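Long-range contacts in listeriolysin O (Listeria monocytogenes, PDB 4CDB), which binds cholesterol-containing host membranes and, after a major conformational change, inserts as an oligomeric pore that lyses the cell: residues Val466-Ile471 with Ser483-Asn488; Ile395-Asn401 with Asn435-Val441; Pro121-Asp127 with Arg150-Tyr155. All coordinates share one frame. Residue numbers count along the deposited sequence, not the author numbering.

Contact 1: Val466-Ile471 with Ser483-Asn488; sequences VKNRNI and SNKVDN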
loop_
_atom_site.group_PDB
_atom_site.type_symbol
_atom_site.label_atom_id
_atom_site.label_comp_id
_atom_site.label_asym_id
_atom_site.label_seq_id
_atom_site.Cartn_x
_atom_site.Cartn_y
_atom_site.Cartn_z
ATOM N N VAL A 466 -13.376 -0.493 -32.458
ATOM C CA VAL A 466 -14.526 -0.769 -31.601
ATOM C C VAL A 466 -14.904 -2.244 -31.665
ATOM O O VAL A 466 -14.346 -2.998 -32.459
ATOM C CB VAL A 466 -15.743 0.086 -31.992
ATOM C CG1 VAL A 466 -15.436 1.558 -31.780
ATOM C CG2 VAL A 466 -16.138 -0.181 -33.439
ATOM N N LYS A 467 -15.855 -2.655 -30.830
ATOM C CA LYS A 467 -16.277 -4.052 -30.793
ATOM C C LYS A 467 -16.953 -4.459 -32.101
ATOM O O LYS A 467 -16.592 -5.467 -32.711
ATOM C CB LYS A 467 -17.208 -4.305 -29.605
ATOM C CG LYS A 467 -17.372 -5.774 -29.265
ATOM C CD LYS A 467 -16.011 -6.428 -29.068
ATOM C CE LYS A 467 -16.129 -7.913 -28.769
ATOM N NZ LYS A 467 -14.794 -8.580 -28.799
ATOM N N ASN A 468 -17.930 -3.666 -32.527
ATOM C CA ASN A 468 -18.609 -3.900 -33.794
ATOM C C ASN A 468 -18.862 -2.607 -34.560
ATOM O O ASN A 468 -19.725 -1.812 -34.183
ATOM C CB ASN A 468 -19.928 -4.647 -33.579
ATOM C CG ASN A 468 -19.722 -6.115 -33.268
ATOM O OD1 ASN A 468 -19.603 -6.941 -34.173
ATOM N ND2 ASN A 468 -19.683 -6.451 -31.984
ATOM N N ARG A 469 -18.096 -2.396 -35.626
ATOM C CA ARG A 469 -18.344 -1.281 -36.532
ATOM C C ARG A 469 -19.115 -1.779 -37.749
ATOM O O ARG A 469 -18.594 -2.560 -38.547
ATOM C CB ARG A 469 -17.033 -0.622 -36.968
ATOM C CG ARG A 469 -17.226 0.524 -37.952
ATOM C CD ARG A 469 -15.917 1.234 -38.263
ATOM N NE ARG A 469 -15.291 1.776 -37.061
ATOM C CZ ARG A 469 -15.606 2.943 -36.511
ATOM N NH1 ARG A 469 -16.547 3.701 -37.052
ATOM N NH2 ARG A 469 -14.978 3.351 -35.418
ATOM N N ASN A 470 -20.360 -1.333 -37.882
ATOM C CA ASN A 470 -21.220 -1.791 -38.967
ATOM C C ASN A 470 -21.255 -0.817 -40.138
ATOM O O ASN A 470 -21.851 0.257 -40.050
ATOM C CB ASN A 470 -22.637 -2.057 -38.458
ATOM C CG ASN A 470 -22.658 -2.994 -37.269
ATOM O OD1 ASN A 470 -22.532 -4.209 -37.419
ATOM N ND2 ASN A 470 -22.820 -2.432 -36.077
ATOM N N ILE A 471 -20.607 -1.205 -41.232
ATOM C CA ILE A 471 -20.597 -0.398 -42.445
ATOM C C ILE A 471 -21.647 -0.926 -43.413
ATOM O O ILE A 471 -21.563 -2.066 -43.873
ATOM C CB ILE A 471 -19.220 -0.436 -43.134
ATOM C CG1 ILE A 471 -18.119 -0.053 -42.146
ATOM C CG2 ILE A 471 -19.201 0.481 -44.350
ATOM C CD1 ILE A 471 -18.168 1.396 -41.712
ATOM N N SER A 483 -24.259 4.030 -43.975
ATOM C CA SER A 483 -24.230 4.277 -42.541
ATOM C C SER A 483 -22.972 3.666 -41.936
ATOM O O SER A 483 -22.577 2.554 -42.291
ATOM C CB SER A 483 -25.475 3.705 -41.864
ATOM O OG SER A 483 -25.510 2.294 -41.967
ATOM N N ASN A 484 -22.342 4.411 -41.034
ATOM C CA ASN A 484 -21.189 3.926 -40.288
ATOM C C ASN A 484 -21.498 4.009 -38.800
ATOM O O ASN A 484 -21.259 5.037 -38.167
ATOM C CB ASN A 484 -19.948 4.756 -40.632
ATOM C CG ASN A 484 -18.708 4.319 -39.862
ATOM O OD1 ASN A 484 -18.700 3.288 -39.188
ATOM N ND2 ASN A 484 -17.644 5.107 -39.972
ATOM N N LYS A 485 -22.034 2.924 -38.249
ATOM C CA LYS A 485 -22.496 2.920 -36.865
ATOM C C LYS A 485 -21.711 1.954 -35.985
ATOM O O LYS A 485 -21.247 0.910 -36.450
ATOM C CB LYS A 485 -23.989 2.600 -36.810
ATOM C CG LYS A 485 -24.838 3.570 -37.608
ATOM C CD LYS A 485 -26.314 3.238 -37.514
ATOM C CE LYS A 485 -27.148 4.260 -38.272
ATOM N NZ LYS A 485 -28.608 3.983 -38.180
ATOM N N VAL A 486 -21.577 2.309 -34.710
ATOM C CA VAL A 486 -20.782 1.521 -33.774
ATOM C C VAL A 486 -21.629 0.742 -32.769
ATOM O O VAL A 486 -22.658 1.225 -32.293
ATOM C CB VAL A 486 -19.768 2.402 -33.007
ATOM C CG1 VAL A 486 -18.716 2.947 -33.954
ATOM C CG2 VAL A 486 -20.478 3.540 -32.291
ATOM N N ASP A 487 -21.190 -0.481 -32.485
ATOM C CA ASP A 487 -21.701 -1.289 -31.376
ATOM C C ASP A 487 -23.160 -1.756 -31.461
ATOM O O ASP A 487 -23.561 -2.647 -30.712
ATOM C CB ASP A 487 -21.450 -0.580 -30.039
ATOM C CG ASP A 487 -19.974 -0.367 -29.764
ATOM O OD1 ASP A 487 -19.155 -1.170 -30.258
ATOM O OD2 ASP A 487 -19.634 0.602 -29.054
ATOM N N ASN A 488 -23.950 -1.172 -32.356
ATOM C CA ASN A 488 -25.364 -1.529 -32.452
ATOM C C ASN A 488 -25.587 -2.967 -32.924
ATOM O O ASN A 488 -25.880 -3.858 -32.124
ATOM C CB ASN A 488 -26.122 -0.549 -33.355
ATOM C CG ASN A 488 -25.887 -0.811 -34.831
ATOM O OD1 ASN A 488 -24.944 -0.287 -35.424
ATOM N ND2 ASN A 488 -26.752 -1.620 -35.435
HETATM O O HOH W 1 -20.773 -4.169 -30.116
HETATM O O HOH W 2 -24.567 0.378 -40.690
#

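Contact 2: Ile395-Asn401 with Asn435-Val441; sequences ISWDEVN and NARNINV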
loop_
_atom_site.group_PDB
_atom_site.type_symbol
_atom_site.label_atom_id
_atom_site.label_comp_id
_atom_site.label_asym_id
_atom_site.label_seq_id
_atom_site.Cartn_x
_atom_site.Cartn_y
_atom_site.Cartn_z
ATOM N N ILE A 395 -10.512 -1.164 -47.424
ATOM C CA ILE A 395 -10.404 -1.061 -45.978
ATOM C C ILE A 395 -9.007 -1.457 -45.513
ATOM O O ILE A 395 -8.520 -2.540 -45.837
ATOM C CB ILE A 395 -11.469 -1.925 -45.279
ATOM C CG1 ILE A 395 -12.863 -1.534 -45.775
ATOM C CG2 ILE A 395 -11.369 -1.780 -43.770
ATOM C CD1 ILE A 395 -13.987 -2.299 -45.130
ATOM N N SER A 396 -8.365 -0.563 -44.767
ATOM C CA SER A 396 -7.005 -0.785 -44.289
ATOM C C SER A 396 -6.865 -0.389 -42.824
ATOM O O SER A 396 -7.715 0.318 -42.278
ATOM C CB SER A 396 -6.003 0.002 -45.138
ATOM O OG SER A 396 -6.270 1.395 -45.078
ATOM N N TRP A 397 -5.788 -0.853 -42.195
ATOM C CA TRP A 397 -5.497 -0.531 -40.801
ATOM C C TRP A 397 -4.047 -0.863 -40.451
ATOM O O TRP A 397 -3.348 -1.520 -41.223
ATOM C CB TRP A 397 -6.447 -1.281 -39.861
ATOM C CG TRP A 397 -6.298 -2.770 -39.922
ATOM C CD1 TRP A 397 -5.494 -3.547 -39.138
ATOM C CD2 TRP A 397 -6.969 -3.663 -40.818
ATOM N NE1 TRP A 397 -5.624 -4.868 -39.490
ATOM C CE2 TRP A 397 -6.522 -4.967 -40.520
ATOM C CE3 TRP A 397 -7.902 -3.488 -41.844
ATOM C CZ2 TRP A 397 -6.981 -6.088 -41.211
ATOM C CZ3 TRP A 397 -8.354 -4.603 -42.529
ATOM C CH2 TRP A 397 -7.893 -5.885 -42.209
ATOM N N ASP A 398 -3.604 -0.398 -39.287
ATOM C CA ASP A 398 -2.260 -0.689 -38.800
ATOM C C ASP A 398 -2.317 -1.620 -37.595
ATOM O O ASP A 398 -3.212 -1.504 -36.758
ATOM C CB ASP A 398 -1.533 0.600 -38.412
ATOM C CG ASP A 398 -1.138 1.434 -39.614
ATOM O OD1 ASP A 398 -0.714 0.849 -40.631
ATOM O OD2 ASP A 398 -1.253 2.676 -39.540
ATOM N N GLU A 399 -1.365 -2.544 -37.517
ATOM C CA GLU A 399 -1.225 -3.408 -36.349
ATOM C C GLU A 399 0.121 -3.157 -35.674
ATOM O O GLU A 399 1.174 -3.292 -36.297
ATOM C CB GLU A 399 -1.374 -4.880 -36.738
ATOM C CG GLU A 399 -2.760 -5.244 -37.247
ATOM C CD GLU A 399 -2.902 -6.720 -37.560
ATOM O OE1 GLU A 399 -1.988 -7.492 -37.208
ATOM O OE2 GLU A 399 -3.928 -7.105 -38.160
ATOM N N VAL A 400 0.080 -2.783 -34.399
ATOM C CA VAL A 400 1.290 -2.398 -33.684
ATOM C C VAL A 400 1.817 -3.511 -32.783
ATOM O O VAL A 400 1.123 -3.968 -31.873
ATOM C CB VAL A 400 1.058 -1.127 -32.846
ATOM C CG1 VAL A 400 2.263 -0.844 -31.961
ATOM C CG2 VAL A 400 0.770 0.056 -33.755
ATOM N N ASN A 401 3.046 -3.943 -33.049
ATOM C CA ASN A 401 3.719 -4.931 -32.213
ATOM C C ASN A 401 5.035 -4.395 -31.659
ATOM O O ASN A 401 5.364 -3.224 -31.853
ATOM C CB ASN A 401 3.951 -6.231 -32.987
ATOM C CG ASN A 401 2.657 -6.929 -33.350
ATOM O OD1 ASN A 401 2.142 -7.744 -32.584
ATOM N ND2 ASN A 401 2.121 -6.607 -34.521
ATOM N N ASN A 435 -4.486 -5.057 -31.172
ATOM C CA ASN A 435 -3.422 -4.100 -31.458
ATOM C C ASN A 435 -3.623 -3.345 -32.771
ATOM O O ASN A 435 -2.672 -2.801 -33.334
ATOM C CB ASN A 435 -2.057 -4.796 -31.452
ATOM C CG ASN A 435 -1.998 -5.979 -32.405
ATOM O OD1 ASN A 435 -2.978 -6.707 -32.571
ATOM N ND2 ASN A 435 -0.845 -6.176 -33.034
ATOM N N ALA A 436 -4.860 -3.310 -33.254
ATOM C CA ALA A 436 -5.168 -2.610 -34.497
ATOM C C ALA A 436 -5.663 -1.191 -34.239
ATOM O O ALA A 436 -6.520 -0.968 -33.382
ATOM C CB ALA A 436 -6.195 -3.387 -35.306
ATOM N N ARG A 437 -5.119 -0.233 -34.983
ATOM C CA ARG A 437 -5.573 1.150 -34.890
ATOM C C ARG A 437 -5.559 1.847 -36.248
ATOM O O ARG A 437 -5.072 1.293 -37.234
ATOM C CB ARG A 437 -4.740 1.932 -33.871
ATOM C CG ARG A 437 -3.247 1.982 -34.165
ATOM C CD ARG A 437 -2.509 2.747 -33.073
ATOM N NE ARG A 437 -1.058 2.700 -33.235
ATOM C CZ ARG A 437 -0.327 3.665 -33.783
ATOM N NH1 ARG A 437 -0.906 4.771 -34.227
ATOM N NH2 ARG A 437 0.988 3.525 -33.883
ATOM N N ASN A 438 -6.100 3.062 -36.284
ATOM C CA ASN A 438 -6.188 3.847 -37.513
ATOM C C ASN A 438 -6.912 3.105 -38.631
ATOM O O ASN A 438 -6.346 2.850 -39.695
ATOM C CB ASN A 438 -4.800 4.300 -37.969
ATOM C CG ASN A 438 -4.192 5.329 -37.040
ATOM O OD1 ASN A 438 -4.891 6.200 -36.523
ATOM N ND2 ASN A 438 -2.887 5.231 -36.818
ATOM N N ILE A 439 -8.168 2.758 -38.373
ATOM C CA ILE A 439 -8.979 2.040 -39.343
ATOM C C ILE A 439 -9.484 2.983 -40.431
ATOM O O ILE A 439 -10.066 4.030 -40.139
ATOM C CB ILE A 439 -10.171 1.321 -38.669
ATOM C CG1 ILE A 439 -9.707 0.028 -37.998
ATOM C CG2 ILE A 439 -11.254 1.005 -39.682
ATOM C CD1 ILE A 439 -9.079 0.221 -36.637
ATOM N N ASN A 440 -9.240 2.612 -41.684
ATOM C CA ASN A 440 -9.718 3.385 -42.824
ATOM C C ASN A 440 -10.790 2.623 -43.596
ATOM O O ASN A 440 -10.581 1.482 -44.002
ATOM C CB ASN A 440 -8.556 3.737 -43.753
ATOM C CG ASN A 440 -7.457 4.505 -43.046
ATOM O OD1 ASN A 440 -7.722 5.450 -42.305
ATOM N ND2 ASN A 440 -6.214 4.093 -43.265
ATOM N N VAL A 441 -11.940 3.257 -43.793
ATOM C CA VAL A 441 -13.037 2.626 -44.515
ATOM C C VAL A 441 -13.420 3.445 -45.740
ATOM O O VAL A 441 -13.860 4.590 -45.617
ATOM C CB VAL A 441 -14.269 2.449 -43.613
ATOM C CG1 VAL A 441 -15.444 1.901 -44.415
ATOM C CG2 VAL A 441 -13.937 1.535 -42.447
HETATM O O HOH W 3 -4.189 2.856 -41.220
#

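Contact 3: Pro121-Asp127 with Arg150-Tyr155; sequences PGMTNQD and RWNEKY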
loop_
_atom_site.group_PDB
_atom_site.type_symbol
_atom_site.label_atom_id
_atom_site.label_comp_id
_atom_site.label_asym_id
_atom_site.label_seq_id
_atom_site.Cartn_x
_atom_site.Cartn_y
_atom_site.Cartn_z
ATOM N N PRO A 121 -8.441 11.482 27.037
ATOM C CA PRO A 121 -9.019 12.824 27.176
ATOM C C PRO A 121 -9.617 13.113 28.553
ATOM O O PRO A 121 -10.207 12.230 29.177
ATOM C CB PRO A 121 -10.124 12.834 26.115
ATOM C CG PRO A 121 -10.508 11.403 25.965
ATOM C CD PRO A 121 -9.226 10.638 26.117
ATOM N N GLY A 122 -9.454 14.350 29.015
ATOM C CA GLY A 122 -10.124 14.815 30.216
ATOM C C GLY A 122 -9.316 14.757 31.501
ATOM O O GLY A 122 -9.634 15.457 32.464
ATOM N N MET A 123 -8.274 13.929 31.521
ATOM C CA MET A 123 -7.499 13.703 32.739
ATOM C C MET A 123 -6.650 14.916 33.125
ATOM O O MET A 123 -6.185 15.662 32.264
ATOM C CB MET A 123 -6.616 12.460 32.592
ATOM C CG MET A 123 -7.360 11.245 32.058
ATOM S SD MET A 123 -6.375 9.733 32.053
ATOM C CE MET A 123 -6.299 9.399 33.815
ATOM N N THR A 124 -6.461 15.111 34.426
ATOM C CA THR A 124 -5.643 16.211 34.922
ATOM C C THR A 124 -4.167 15.856 34.794
ATOM O O THR A 124 -3.818 14.695 34.575
ATOM C CB THR A 124 -5.947 16.537 36.398
ATOM O OG1 THR A 124 -5.506 15.458 37.230
ATOM C CG2 THR A 124 -7.440 16.767 36.609
ATOM N N ASN A 125 -3.301 16.854 34.945
ATOM C CA ASN A 125 -1.861 16.630 34.869
ATOM C C ASN A 125 -1.315 15.845 36.063
ATOM O O ASN A 125 -0.119 15.568 36.144
ATOM C CB ASN A 125 -1.111 17.953 34.683
ATOM C CG ASN A 125 -1.061 18.392 33.228
ATOM O OD1 ASN A 125 -0.672 17.621 32.351
ATOM N ND2 ASN A 125 -1.465 19.631 32.965
ATOM N N GLN A 126 -2.205 15.483 36.980
ATOM C CA GLN A 126 -1.847 14.629 38.102
ATOM C C GLN A 126 -2.456 13.238 37.933
ATOM O O GLN A 126 -1.900 12.248 38.409
ATOM C CB GLN A 126 -2.307 15.250 39.424
ATOM C CG GLN A 126 -1.647 16.583 39.765
ATOM C CD GLN A 126 -2.223 17.755 38.986
ATOM O OE1 GLN A 126 -3.410 17.776 38.656
ATOM N NE2 GLN A 126 -1.380 18.739 38.691
ATOM N N ASP A 127 -3.597 13.174 37.248
ATOM C CA ASP A 127 -4.327 11.922 37.046
ATOM C C ASP A 127 -3.735 11.033 35.950
ATOM O O ASP A 127 -3.836 9.807 36.019
ATOM C CB ASP A 127 -5.799 12.206 36.718
ATOM C CG ASP A 127 -6.733 11.866 37.866
ATOM O OD1 ASP A 127 -6.365 11.015 38.704
ATOM O OD2 ASP A 127 -7.842 12.443 37.929
ATOM N N ARG A 150 -8.314 3.966 35.591
ATOM C CA ARG A 150 -8.522 5.265 36.222
ATOM C C ARG A 150 -9.325 6.201 35.321
ATOM O O ARG A 150 -10.157 6.974 35.799
ATOM C CB ARG A 150 -7.183 5.897 36.619
ATOM C CG ARG A 150 -6.962 5.957 38.124
ATOM C CD ARG A 150 -5.483 5.893 38.495
ATOM N NE ARG A 150 -4.714 7.027 37.988
ATOM C CZ ARG A 150 -3.440 7.261 38.291
ATOM N NH1 ARG A 150 -2.789 6.440 39.105
ATOM N NH2 ARG A 150 -2.815 8.315 37.786
ATOM N N TRP A 151 -9.085 6.116 34.017
ATOM C CA TRP A 151 -9.826 6.920 33.053
ATOM C C TRP A 151 -11.263 6.424 32.912
ATOM O O TRP A 151 -12.197 7.220 32.812
ATOM C CB TRP A 151 -9.132 6.915 31.689
ATOM C CG TRP A 151 -9.831 7.769 30.664
ATOM C CD1 TRP A 151 -9.696 9.116 30.488
ATOM C CD2 TRP A 151 -10.775 7.330 29.676
ATOM N NE1 TRP A 151 -10.496 9.543 29.453
ATOM C CE2 TRP A 151 -11.169 8.465 28.938
ATOM C CE3 TRP A 151 -11.324 6.088 29.344
ATOM C CZ2 TRP A 151 -12.087 8.395 27.890
ATOM C CZ3 TRP A 151 -12.236 6.019 28.305
ATOM C CH2 TRP A 151 -12.608 7.165 27.589
ATOM N N ASN A 152 -11.430 5.105 32.904
ATOM C CA ASN A 152 -12.750 4.496 32.779
ATOM C C ASN A 152 -13.656 4.789 33.973
ATOM O O ASN A 152 -14.877 4.680 33.874
ATOM C CB ASN A 152 -12.631 2.981 32.578
ATOM C CG ASN A 152 -12.095 2.611 31.207
ATOM O OD1 ASN A 152 -12.397 3.265 30.210
ATOM N ND2 ASN A 152 -11.300 1.548 31.151
ATOM N N GLU A 153 -13.054 5.163 35.097
ATOM C CA GLU A 153 -13.799 5.341 36.340
ATOM C C GLU A 153 -13.953 6.802 36.768
ATOM O O GLU A 153 -14.507 7.083 37.831
ATOM C CB GLU A 153 -13.148 4.537 37.470
ATOM C CG GLU A 153 -13.167 3.029 37.259
ATOM C CD GLU A 153 -12.444 2.271 38.359
ATOM O OE1 GLU A 153 -11.939 2.915 39.303
ATOM O OE2 GLU A 153 -12.381 1.026 38.279
ATOM N N LYS A 154 -13.465 7.728 35.949
ATOM C CA LYS A 154 -13.565 9.149 36.271
ATOM C C LYS A 154 -14.004 9.998 35.083
ATOM O O LYS A 154 -14.754 10.961 35.245
ATOM C CB LYS A 154 -12.232 9.689 36.798
ATOM C CG LYS A 154 -11.932 9.371 38.250
ATOM C CD LYS A 154 -10.859 10.308 38.788
ATOM C CE LYS A 154 -10.262 9.795 40.087
ATOM N NZ LYS A 154 -9.139 10.660 40.548
ATOM N N TYR A 155 -13.528 9.648 33.893
ATOM C CA TYR A 155 -13.720 10.501 32.727
ATOM C C TYR A 155 -14.518 9.835 31.610
ATOM O O TYR A 155 -15.001 10.514 30.705
ATOM C CB TYR A 155 -12.363 10.980 32.193
ATOM C CG TYR A 155 -11.484 11.599 33.256
ATOM C CD1 TYR A 155 -11.659 12.921 33.646
ATOM C CD2 TYR A 155 -10.492 10.856 33.883
ATOM C CE1 TYR A 155 -10.863 13.487 34.627
ATOM C CE2 TYR A 155 -9.692 11.415 34.864
ATOM C CZ TYR A 155 -9.882 12.730 35.231
ATOM O OH TYR A 155 -9.087 13.287 36.206
#

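Contact 1: Val466-Ile471 with Ser483-Asn488
The R469 guanidinium lies with one face against V486, whose CG1 is 3.9 Å from R469 NH1, while the edge of the same group donates a hydrogen bond from NH1 to N484 OD1 at 3.1 Å. This is the open end of a β hairpin, strands 468-475 and 480-486, in the β-sandwich domain; the turn at its other end carries T477 and L478, the cholesterol-binding motif. Over 468-471 and 483-486 the strand axes approach to 4.8 Å, at 166° between their directions. N470 and K485 form the hydrogen-bonded pair, N470 N donating to K485 O at 2.8 Å and K485 N to N470 O at 3.2 Å, and the pairs R469-V486 and I471-N484 flank it as non-hydrogen-bonded ones. R469, I471 and N484 face strand 452-463, where I471 meets I458 and where both R469 and N484 meet L463; an apolar isoleucine suits its buried position, as does an arginine whose NH1 and NH2 are both hydrogen-bonded, NH2 to P464 O. N484 ND2 is held by D460, a residue of the tris(hydroxyethyl)aminomethane pocket. On the other face K485 extends away into solvent, and N470 spends OD1 on N382 of strand 362-385 while ND2 reaches N488 OD1 only weakly. The regular strand ends at V486. D487 takes a left-handed backbone conformation (phi 66°), tolerable for aspartate, and both it and N488 are poorly ordered. D487 N still donates to N468 O at 2.6 Å, and the O of water 1 bridges N468 ND2, 3.1 Å away, and D487 O, 3.2 Å away.

Contact 2: Ile395-Asn401 with Asn435-Val441
This is an antiparallel strand pairing broken by a β bulge, formed by the two inner strands, 391-402 and 436-449, of the four-stranded sheet in the β-sandwich domain. The second strand runs on into the conserved undecapeptide, which begins at E445. Over these segments the axes come within 4.7 Å and cross at 155°. S396 and N440 form one hydrogen-bonded pair (N440 N to S396 O 2.8 Å, S396 N to N440 O 3.1 Å), and D398 and R437 form another (R437 N to D398 O 2.9 Å, D398 N to R437 O 3.0 Å). Between them W397 alone stands opposite two residues, N438 and I439, so the register slips by one. N438 absorbs the extra residue in a left-handed conformation (phi 56°, psi 60°), which asparagine accepts readily. At the end of the pairing N435 meets V400 twice: its O accepts from V400 N at 3.0 Å and its ND2 donates to V400 O at 3.2 Å, so the amide side chain serves as a substitute backbone donor. I395, W397 and I439 pack on I430 and L432 of strand 426-432; W397 CB lies 4.0 Å from I439 CG1, and W397 NE1 is satisfied by E399 OE2 at 3.1 Å. The face with S396, D398, R437 and N440 is largely polar: N440 ND2 donates to S396 OG at 3.3 Å, its OD1 accepts from N462, and D398 accepts from H412. The mostly apolar side thus packs into the sandwich, with E399 serving the indole there, while the polar side, only partly open to water, has its amides and carboxylate largely paired.

Contact 3: Pro121-Asp127 with Arg150-Tyr155
The loop that connects the paired strands 114-118 and 129-132 folds over the C-terminal end of helix 137-152, and side chains from the last turn and the residues after it hold it there. W151, the buried residue of the contact, uses its indole NE1 to donate to P121 O at 2.7 Å, while P121 CG rests 3.9 Å from W151 CZ2. G122 follows at phi 97°, where a CB would be jammed against the preceding carbonyl and would crowd Y155 CD1 as well; glycine is therefore the fitting residue. M123 then enters between the two aromatics: its CG is 3.5 Å from W151 CD1 and 3.6 Å from Y155 CD2, its CA makes a CH-π contact over the Y155 face, 3.8 Å from the ring centroid, and its sulfur makes a Met-aromatic contact at the W151 edge, with SD 4.8 Å from the centroid of the five-membered ring. A flexible, polarisable side chain suits such a gap. Beyond it the loop turns back through an ST motif, in which T124 OG1 accepts from D127 N at 3.0 Å. Next to this turn, R150 NH2 donates to D127 O at 2.5 Å and also to K129 O, so one arginine reads two carbonyls of the hairpin. The carboxylate of D127 forms a salt bridge with K154, NZ lying 3.3 Å from OD1, though the hydrogen bond within it is weak.

How the contacts relate
From the N terminus, contact 3 comes first, closing a loop that holds strand 129-132 and most of helix 137-152. Contact 2 follows much later, bringing 435-441 back to 395-401 across an excursion that includes strands 408-414 and 426-432. Contact 1 closes last, the short hairpin that ends the chain. The three loops run in series, with none nesting or crossing. Contacts 1 and 2 share the β-sandwich domain: their centres are about 15 Å apart and they touch where I471 CD1 meets V441 CG1 at 3.9 Å, joining its two sheets. Contact 3 lies on the opposite side of the elongated molecule's centre, about 72 Å from contact 1 and about 73 Å from contact 2, centre to centre.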